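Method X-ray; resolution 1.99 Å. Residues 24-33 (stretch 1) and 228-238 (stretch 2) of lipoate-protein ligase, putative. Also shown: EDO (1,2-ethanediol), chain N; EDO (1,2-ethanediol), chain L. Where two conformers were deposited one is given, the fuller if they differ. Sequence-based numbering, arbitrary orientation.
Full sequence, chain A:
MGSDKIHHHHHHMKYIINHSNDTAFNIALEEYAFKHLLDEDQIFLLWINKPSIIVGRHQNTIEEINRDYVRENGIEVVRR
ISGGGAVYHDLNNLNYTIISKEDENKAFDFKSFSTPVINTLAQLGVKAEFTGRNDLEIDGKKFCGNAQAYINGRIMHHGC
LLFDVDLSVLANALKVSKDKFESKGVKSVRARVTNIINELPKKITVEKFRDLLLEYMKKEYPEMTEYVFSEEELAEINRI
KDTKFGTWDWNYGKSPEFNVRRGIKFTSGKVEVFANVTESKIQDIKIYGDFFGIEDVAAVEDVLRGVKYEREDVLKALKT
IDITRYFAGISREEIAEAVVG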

ATOM      1  N   ALA A  24       8.239  11.668   1.820  1.00 29.92           N
ATOM      2  CA  ALA A  24       7.112  12.360   1.231  1.00 31.11           C
ATOM      3  C   ALA A  24       7.341  12.739  -0.241  1.00 31.51           C
ATOM      4  O   ALA A  24       6.426  12.613  -1.060  1.00 31.44           O
ATOM      5  CB  ALA A  24       6.771  13.566   2.047  1.00 32.33           C
ATOM      6  N   PHE A  25       8.563  13.154  -0.581  1.00 27.81           N
ATOM      7  CA  PHE A  25       8.939  13.452  -1.944  1.00 26.05           C
ATOM      8  C   PHE A  25       8.827  12.189  -2.827  1.00 28.79           C
ATOM      9  O   PHE A  25       8.266  12.219  -3.938  1.00 28.59           O
ATOM     10  CB  PHE A  25      10.366  14.037  -2.015  1.00 29.89           C
ATOM     11  CG  PHE A  25      10.858  14.195  -3.427  1.00 28.75           C
ATOM     12  CD1 PHE A  25      10.421  15.255  -4.204  1.00 30.36           C
ATOM     13  CD2 PHE A  25      11.678  13.236  -3.999  1.00 29.03           C
ATOM     14  CE1 PHE A  25      10.835  15.369  -5.520  1.00 29.74           C
ATOM     15  CE2 PHE A  25      12.078  13.328  -5.316  1.00 30.37           C
ATOM     16  CZ  PHE A  25      11.640  14.393  -6.080  1.00 30.14           C
ATOM     17  N   ASN A  26       9.361  11.090  -2.319  1.00 29.52           N
ATOM     18  CA  ASN A  26       9.411   9.830  -3.047  1.00 30.35           C
ATOM     19  C   ASN A  26       8.029   9.295  -3.379  1.00 29.71           C
ATOM     20  O   ASN A  26       7.789   8.729  -4.485  1.00 28.99           O
ATOM     21  CB  ASN A  26      10.170   8.772  -2.249  1.00 28.96           C
ATOM     22  CG  ASN A  26      11.706   8.991  -2.213  1.00 30.01           C
ATOM     23  OD1 ASN A  26      12.284   9.822  -2.941  1.00 28.90           O
ATOM     24  ND2 ASN A  26      12.377   8.230  -1.302  1.00 26.05           N
ATOM     25  N   ILE A  27       7.126   9.406  -2.406  1.00 29.61           N
ATOM     26  CA  ILE A  27       5.790   8.906  -2.578  1.00 29.46           C
ATOM     27  C   ILE A  27       5.059   9.818  -3.569  1.00 27.72           C
ATOM     28  O   ILE A  27       4.301   9.325  -4.438  1.00 27.15           O
ATOM     29  CB  ILE A  27       5.121   8.670  -1.220  1.00 29.65           C
ATOM     30  CG1 ILE A  27       5.804   7.484  -0.519  1.00 26.08           C
ATOM     31  CG2 ILE A  27       3.631   8.330  -1.337  1.00 31.28           C
ATOM     32  CD1 ILE A  27       5.311   7.294   0.881  1.00 28.92           C
ATOM     33  N   ALA A  28       5.301  11.136  -3.460  1.00 30.92           N
ATOM     34  CA  ALA A  28       4.734  12.104  -4.434  1.00 27.56           C
ATOM     35  C   ALA A  28       5.192  11.770  -5.882  1.00 30.18           C
ATOM     36  O   ALA A  28       4.412  11.827  -6.861  1.00 26.21           O
ATOM     37  CB  ALA A  28       5.123  13.520  -4.041  1.00 32.79           C
ATOM     38  N   LEU A  29       6.469  11.403  -6.010  1.00 29.65           N
ATOM     39  CA  LEU A  29       7.048  11.106  -7.297  1.00 28.88           C
ATOM     40  C   LEU A  29       6.398   9.856  -7.873  1.00 28.93           C
ATOM     41  O   LEU A  29       6.092   9.815  -9.069  1.00 26.75           O
ATOM     42  CB  LEU A  29       8.575  10.987  -7.197  1.00 31.31           C
ATOM     43  CG  LEU A  29       9.363  10.796  -8.504  1.00 24.99           C
ATOM     44  CD1 LEU A  29      10.694  11.367  -8.411  1.00 26.20           C
ATOM     45  CD2 LEU A  29       9.465   9.309  -8.940  1.00 28.03           C
ATOM     46  N   GLU A  30       6.150   8.856  -7.017  1.00 28.05           N
ATOM     47  CA  GLU A  30       5.504   7.615  -7.463  1.00 31.08           C
ATOM     48  C   GLU A  30       4.081   7.897  -7.922  1.00 31.69           C
ATOM     49  O   GLU A  30       3.644   7.392  -8.982  1.00 33.45           O
ATOM     50  CB  GLU A  30       5.516   6.549  -6.348  1.00 28.84           C
ATOM     51  CG  GLU A  30       4.909   5.197  -6.746  1.00 26.38           C
ATOM     52  CD  GLU A  30       4.726   4.292  -5.563  1.00 31.38           C
ATOM     53  OE1 GLU A  30       4.135   4.758  -4.574  1.00 35.84           O
ATOM     54  OE2 GLU A  30       5.184   3.121  -5.620  1.00 35.30           O
ATOM     55  N   GLU A  31       3.345   8.696  -7.147  1.00 30.07           N
ATOM     56  CA  GLU A  31       1.987   9.045  -7.549  1.00 29.59           C
ATOM     57  C   GLU A  31       1.945   9.818  -8.873  1.00 28.96           C
ATOM     58  O   GLU A  31       1.013   9.647  -9.727  1.00 30.35           O
ATOM     59  CB  GLU A  31       1.294   9.883  -6.465  1.00 31.68           C
ATOM     60  CG  GLU A  31      -0.194  10.058  -6.741  1.00 30.51           C
ATOM     61  CD  GLU A  31      -0.906  10.949  -5.729  1.00 29.20           C
ATOM     62  OE1 GLU A  31      -0.449  12.079  -5.432  1.00 37.29           O
ATOM     63  OE2 GLU A  31      -1.951  10.518  -5.265  1.00 33.99           O
ATOM     64  N   TYR A  32       2.924  10.700  -9.043  1.00 28.78           N
ATOM     65  CA  TYR A  32       3.047  11.467 -10.277  1.00 28.55           C
ATOM     66  C   TYR A  32       3.247  10.555 -11.505  1.00 26.98           C
ATOM     67  O   TYR A  32       2.606  10.725 -12.530  1.00 27.03           O
ATOM     68  CB  TYR A  32       4.178  12.474 -10.169  1.00 30.13           C
ATOM     69  CG  TYR A  32       4.116  13.501 -11.266  1.00 31.78           C
ATOM     70  CD1 TYR A  32       3.245  14.589 -11.179  1.00 30.08           C
ATOM     71  CD2 TYR A  32       4.923  13.395 -12.385  1.00 31.28           C
ATOM     72  CE1 TYR A  32       3.142  15.548 -12.205  1.00 33.98           C
ATOM     73  CE2 TYR A  32       4.851  14.361 -13.431  1.00 36.51           C
ATOM     74  CZ  TYR A  32       3.948  15.438 -13.327  1.00 28.19           C
ATOM     75  OH  TYR A  32       3.885  16.370 -14.327  1.00 35.49           O
ATOM     76  N   ALA A  33       4.123   9.557 -11.386  1.00 26.95           N
ATOM     77  CA  ALA A  33       4.286   8.596 -12.434  1.00 25.90           C
ATOM     78  C   ALA A  33       2.971   7.827 -12.684  1.00 27.12           C
ATOM     79  O   ALA A  33       2.531   7.702 -13.835  1.00 28.59           O
ATOM     80  CB  ALA A  33       5.471   7.660 -12.108  1.00 28.50           C
ATOM     81  N   VAL A 228      13.415  11.148 -17.745  1.00 28.89           N
ATOM     82  CA  VAL A 228      14.080  12.139 -16.910  1.00 30.89           C
ATOM     83  C   VAL A 228      13.135  13.306 -16.715  1.00 31.08           C
ATOM     84  O   VAL A 228      12.701  13.921 -17.687  1.00 31.18           O
ATOM     85  CB  VAL A 228      15.413  12.618 -17.553  1.00 28.62           C
ATOM     86  CG1 VAL A 228      16.083  13.740 -16.728  1.00 30.48           C
ATOM     87  CG2 VAL A 228      16.366  11.455 -17.622  1.00 33.01           C
ATOM     88  N   PHE A 229      12.820  13.591 -15.455  1.00 30.46           N
ATOM     89  CA  PHE A 229      11.913  14.651 -15.113  1.00 30.08           C
ATOM     90  C   PHE A 229      12.489  16.015 -15.425  1.00 29.89           C
ATOM     91  O   PHE A 229      13.617  16.293 -15.129  1.00 29.65           O
ATOM     92  CB  PHE A 229      11.516  14.585 -13.606  1.00 30.29           C
ATOM     93  CG  PHE A 229      10.515  13.508 -13.282  1.00 28.08           C
ATOM     94  CD1 PHE A 229       9.274  13.465 -13.902  1.00 30.54           C
ATOM     95  CD2 PHE A 229      10.802  12.543 -12.345  1.00 33.01           C
ATOM     96  CE1 PHE A 229       8.358  12.471 -13.588  1.00 32.60           C
ATOM     97  CE2 PHE A 229       9.896  11.539 -12.027  1.00 26.90           C
ATOM     98  CZ  PHE A 229       8.658  11.515 -12.631  1.00 30.87           C
ATOM     99  N   SER A 230      11.675  16.887 -15.992  1.00 31.97           N
ATOM    100  CA  SER A 230      12.071  18.247 -16.245  1.00 29.86           C
ATOM    101  C   SER A 230      11.960  18.987 -14.935  1.00 31.89           C
ATOM    102  O   SER A 230      11.316  18.508 -13.999  1.00 33.33           O
ATOM    103  CB  SER A 230      11.098  18.896 -17.237  1.00 31.27           C
ATOM    104  OG  SER A 230       9.814  18.994 -16.631  1.00 25.14           O
ATOM    105  N   GLU A 231      12.532  20.185 -14.901  1.00 32.82           N
ATOM    106  CA  GLU A 231      12.367  21.104 -13.769  1.00 36.00           C
ATOM    107  C   GLU A 231      10.886  21.393 -13.446  1.00 34.55           C
ATOM    108  O   GLU A 231      10.491  21.476 -12.261  1.00 31.06           O
ATOM    109  CB  GLU A 231      13.126  22.416 -14.030  1.00 37.50           C
ATOM    110  CG  GLU A 231      14.637  22.314 -13.825  1.00 41.70           C
ATOM    111  N   GLU A 232      10.086  21.520 -14.500  1.00 30.39           N
ATOM    112  CA  GLU A 232       8.671  21.798 -14.338  1.00 33.43           C
ATOM    113  C   GLU A 232       7.970  20.621 -13.680  1.00 31.41           C
ATOM    114  O   GLU A 232       7.220  20.821 -12.739  1.00 30.82           O
ATOM    115  CB  GLU A 232       7.983  22.108 -15.669  0.50 34.52           C
ATOM    116  CG  GLU A 232       8.379  23.433 -16.332  0.50 38.09           C
ATOM    117  CD  GLU A 232       7.541  23.749 -17.570  0.50 34.30           C
ATOM    118  OE1 GLU A 232       6.539  23.038 -17.811  0.50 38.31           O
ATOM    119  OE2 GLU A 232       7.876  24.714 -18.300  0.50 42.91           O
ATOM    120  N   GLU A 233       8.225  19.400 -14.154  1.00 32.47           N
ATOM    121  CA  GLU A 233       7.665  18.185 -13.512  1.00 32.35           C
ATOM    122  C   GLU A 233       8.097  18.021 -12.049  1.00 33.71           C
ATOM    123  O   GLU A 233       7.286  17.645 -11.184  1.00 30.18           O
ATOM    124  CB  GLU A 233       8.025  16.924 -14.310  1.00 30.64           C
ATOM    125  CG  GLU A 233       7.353  16.875 -15.703  1.00 30.52           C
ATOM    126  CD  GLU A 233       7.894  15.748 -16.608  1.00 36.16           C
ATOM    127  OE1 GLU A 233       9.133  15.631 -16.727  1.00 29.85           O
ATOM    128  OE2 GLU A 233       7.076  15.003 -17.212  1.00 32.65           O
ATOM    129  N   LEU A 234       9.366  18.296 -11.787  1.00 30.89           N
ATOM    130  CA  LEU A 234       9.893  18.288 -10.441  1.00 33.06           C
ATOM    131  C   LEU A 234       9.156  19.294  -9.535  1.00 33.46           C
ATOM    132  O   LEU A 234       8.845  18.989  -8.392  1.00 31.63           O
ATOM    133  CB  LEU A 234      11.403  18.565 -10.449  1.00 32.75           C
ATOM    134  CG  LEU A 234      12.277  17.343 -10.797  1.00 37.77           C
ATOM    135  CD1 LEU A 234      13.772  17.705 -11.116  1.00 30.84           C
ATOM    136  CD2 LEU A 234      12.204  16.288  -9.714  1.00 42.08           C
ATOM    137  N   ALA A 235       8.851  20.471 -10.065  1.00 33.68           N
ATOM    138  CA  ALA A 235       8.024  21.452  -9.335  1.00 35.52           C
ATOM    139  C   ALA A 235       6.637  20.899  -8.982  1.00 33.73           C
ATOM    140  O   ALA A 235       6.174  21.054  -7.842  1.00 31.36           O
ATOM    141  CB  ALA A 235       7.896  22.785 -10.140  1.00 34.63           C
ATOM    142  N   GLU A 236       5.992  20.268  -9.967  1.00 32.06           N
ATOM    143  CA  GLU A 236       4.665  19.688  -9.795  1.00 34.44           C
ATOM    144  C   GLU A 236       4.722  18.567  -8.731  1.00 33.32           C
ATOM    145  O   GLU A 236       3.859  18.465  -7.849  1.00 32.42           O
ATOM    146  CB  GLU A 236       4.077  19.165 -11.155  1.00 35.04           C
ATOM    147  CG  GLU A 236       3.961  20.255 -12.321  1.00 45.09           C
ATOM    148  CD  GLU A 236       3.023  19.879 -13.526  1.00 42.35           C
ATOM    149  OE1 GLU A 236       2.434  18.750 -13.511  1.00 40.72           O
ATOM    150  OE2 GLU A 236       2.894  20.710 -14.513  1.00 37.46           O
ATOM    151  N   ILE A 237       5.739  17.723  -8.819  1.00 29.33           N
ATOM    152  CA  ILE A 237       5.970  16.698  -7.821  1.00 31.62           C
ATOM    153  C   ILE A 237       6.100  17.263  -6.397  1.00 31.90           C
ATOM    154  O   ILE A 237       5.479  16.769  -5.473  1.00 31.46           O
ATOM    155  CB  ILE A 237       7.171  15.793  -8.186  1.00 32.12           C
ATOM    156  CG1 ILE A 237       6.803  14.934  -9.402  1.00 34.66           C
ATOM    157  CG2 ILE A 237       7.565  14.872  -6.993  1.00 29.68           C
ATOM    158  CD1 ILE A 237       7.983  14.284 -10.044  1.00 39.13           C
ATOM    159  N   ASN A 238       6.885  18.299  -6.241  1.00 31.84           N
ATOM    160  CA  ASN A 238       7.022  18.941  -4.937  1.00 31.27           C
ATOM    161  C   ASN A 238       5.749  19.621  -4.447  1.00 31.51           C
ATOM    162  O   ASN A 238       5.470  19.650  -3.232  1.00 32.59           O
ATOM    163  CB  ASN A 238       8.246  19.899  -4.949  1.00 33.20           C
ATOM    164  CG  ASN A 238       9.589  19.142  -4.704  1.00 35.02           C
ATOM    165  OD1 ASN A 238       9.732  18.483  -3.689  1.00 41.75           O
ATOM    166  ND2 ASN A 238      10.533  19.222  -5.641  1.00 31.40           N
TER
HETATM  167  C1  EDO N 412      -2.451  14.552  -8.168  1.00 47.95           C
HETATM  168  O1  EDO N 412      -2.353  13.220  -8.659  1.00 44.79           O
HETATM  169  C2  EDO N 412      -1.641  14.607  -6.885  1.00 47.72           C
HETATM  170  O2  EDO N 412      -2.329  13.973  -5.811  1.00 32.47           O
HETATM  171  C1  EDO L 410       4.839   3.307  -0.097  1.00 33.27           C
HETATM  172  O1  EDO L 410       5.277   2.014   0.250  1.00 22.97           O
HETATM  173  C2  EDO L 410       4.346   3.183  -1.519  1.00 33.45           C
HETATM  174  O2  EDO L 410       4.195   4.460  -2.100  1.00 27.87           O
HETATM  175  O   HOH W   1       4.263  15.658 -17.277  1.00 28.02           O

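Two helices, with axes 9.2 Å apart at closest approach and N-to-C directions 115° apart, meet here with help from the loop before the second; the two stretches bury 508 Å² in all, both sides summed, in a largely apolar contact. Tyr32, Ile237 and Phe25 give up the most surface, and the logic of the packing can be read from them.

Ile237 is the knob. Its CA-to-CB bond points toward the first helix, and its side chain sits among Phe25, Ala28, Leu29 and Tyr32, residues that successive turns bring to one side of that helix. A branched aliphatic side chain suits the socket because it can meet several walls: Ile237 CG2 lies 3.6 Å from Phe25 CE1 and 4.0 Å from Leu29 CB, while Ile237 CG1 packs 3.6 Å from Tyr32 CG, over the face of the tyrosine ring in a CH-pi contact. Ala28 also points toward the partner, and its small side chain lets the backbones come near: its CB is 3.6 Å from Ile237 O.

Tyr32 combines apolar and polar roles. Its ring covers Ile237 and, at its edge, meets Phe229, with CD2 3.8 Å from Phe229 CE1; Leu29 CG extends this apolar patch, 3.6 Å from Phe229 CE2. The hydroxyl reaches past the hydrocarbon and donates a hydrogen bond from OH to Glu236 OE1 at 2.9 Å, so a buried tyrosine finds its acceptor on an exposed residue. A water bridges the same hydroxyl to Glu233 OE2. Glu233 also takes part in capping the helix start: its N donates to the capping Ser230 OG at 3.0 Å, and its OE1 accepts from Ser230 N at 2.9 Å.

Phe25 leaves its backbone sideways, yet its t rotamer carries the ring to the partner helix, where its edge meets Leu234 CD2 and Asn238 OD1.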